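Local structure of lipase-specific foldase (Burkholderia glumae, 2ES4) at residues F181-E184 against Q185-Q188. The protein assists the folding of a secreted lipase as the enzyme passes through the periplasm on its way out of the cell. Numbering follows the deposited sequence.
Sequences FGDE and QRRQ
Gly182 and Arg186 meet one turn apart in a local, within-helix contact near the start of helix 177-198, where the arginine side chain folds back along the helix over the glycine backbone. With CG anti to its own carbonyl carbon (chi1 -46°) and the chain extended from CG to NE, Arg186 runs back toward the preceding turn. Gly182 O consequently lies over the centre of one guanidinium face, 3.5 Å from Arg186 CZ, while Arg186 NH2 passes 3.7 Å from Gly182 CA and continues to a salt bridge with Glu178. Gly182 O also accepts a weak bond from Arg186 N, at 3.4 Å. Its neighbours are firmer: Gln185 N binds Phe181 O at 2.8 Å, Arg187 N binds Asp183 O at 3.0 Å in an almost straight bond (176°), and Gln188 N binds Glu184 O at 3.1 Å.

Glu184 and Gln188 lie side by side and point the same way, the carboxylate and amide planes nearly perpendicular (87°); the touch is between Glu184 CG and Gln188 OE1, at 3.7 Å. Their polar ends turn to other partners. Glu184 OE1, at the edge of the Phe181 ring and in its plane, forms a salt bridge with Arg86, and Gln188 NE2 is hydrogen-bonded to the backbone of the chain of another protein, and Arg187 packs on an aromatic side chain of that same chain.

Phe181 packs on Ala169, Gln185 on Leu162 and Ala166, and Gln188 on Leu162, all of helix 155-172, and Phe181 stacks on Tyr135 of helix 120-137, joining this turn to the neighbouring helices of an all-helical chain.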
# COMPACT_ATOMS: atom_id res chain seq x y z
N PHE B 181 13.93 -18.58 -5.66
CA PHE B 181 12.75 -18.25 -6.45
C PHE B 181 11.71 -19.33 -6.57
O PHE B 181 10.72 -19.15 -7.29
CB PHE B 181 13.18 -17.81 -7.85
CG PHE B 181 14.14 -16.67 -7.85
CD1 PHE B 181 13.72 -15.39 -7.47
CD2 PHE B 181 15.48 -16.87 -8.21
CE1 PHE B 181 14.63 -14.31 -7.43
CE2 PHE B 181 16.39 -15.81 -8.18
CZ PHE B 181 15.97 -14.52 -7.79
N GLY B 182 11.88 -20.44 -5.84
CA GLY B 182 10.93 -21.54 -5.89
C GLY B 182 9.49 -21.13 -5.70
O GLY B 182 8.70 -21.22 -6.63
N ASP B 183 9.18 -20.57 -4.53
CA ASP B 183 7.83 -20.12 -4.21
C ASP B 183 7.35 -19.00 -5.13
O ASP B 183 6.24 -19.07 -5.66
CB ASP B 183 7.75 -19.65 -2.76
CG ASP B 183 8.20 -20.72 -1.78
OD1 ASP B 183 7.68 -21.85 -1.83
OD2 ASP B 183 9.09 -20.41 -0.95
N GLU B 184 8.22 -18.02 -5.36
CA GLU B 184 7.91 -16.87 -6.22
C GLU B 184 7.45 -17.31 -7.61
O GLU B 184 6.43 -16.83 -8.11
CB GLU B 184 9.13 -15.96 -6.34
CG GLU B 184 8.90 -14.69 -7.15
CD GLU B 184 10.13 -13.83 -7.23
OE1 GLU B 184 10.65 -13.44 -6.16
OE2 GLU B 184 10.59 -13.53 -8.35
N GLN B 185 8.18 -18.26 -8.20
CA GLN B 185 7.87 -18.80 -9.51
C GLN B 185 6.48 -19.41 -9.59
O GLN B 185 5.71 -19.08 -10.48
CB GLN B 185 8.91 -19.84 -9.93
CG GLN B 185 10.25 -19.26 -10.36
CD GLN B 185 10.23 -18.60 -11.73
OE1 GLN B 185 11.21 -17.99 -12.14
NE2 GLN B 185 9.11 -18.74 -12.44
N ARG B 186 6.15 -20.25 -8.60
CA ARG B 186 4.85 -20.91 -8.53
C ARG B 186 3.74 -19.88 -8.41
O ARG B 186 2.82 -19.87 -9.22
CB ARG B 186 4.77 -21.85 -7.33
CG ARG B 186 5.97 -22.72 -7.16
CD ARG B 186 5.84 -23.64 -5.96
NE ARG B 186 7.14 -24.00 -5.38
CZ ARG B 186 8.14 -24.58 -6.04
NH1 ARG B 186 8.02 -24.89 -7.33
NH2 ARG B 186 9.27 -24.83 -5.42
N ARG B 187 3.88 -18.99 -7.43
CA ARG B 187 2.93 -17.91 -7.16
C ARG B 187 2.54 -17.17 -8.44
O ARG B 187 1.36 -17.11 -8.80
CB ARG B 187 3.53 -16.93 -6.16
CG ARG B 187 2.60 -15.83 -5.66
CD ARG B 187 3.30 -14.90 -4.68
NE ARG B 187 4.26 -13.99 -5.33
CZ ARG B 187 5.19 -13.29 -4.68
NH1 ARG B 187 5.31 -13.39 -3.36
NH2 ARG B 187 5.99 -12.46 -5.34
N GLN B 188 3.55 -16.70 -9.17
CA GLN B 188 3.35 -15.96 -10.41
C GLN B 188 2.75 -16.81 -11.52
O GLN B 188 1.72 -16.43 -12.08
CB GLN B 188 4.66 -15.34 -10.89
CG GLN B 188 5.24 -14.31 -9.94
CD GLN B 188 6.56 -13.77 -10.43
OE1 GLN B 188 7.53 -14.51 -10.60
NE2 GLN B 188 6.61 -12.46 -10.66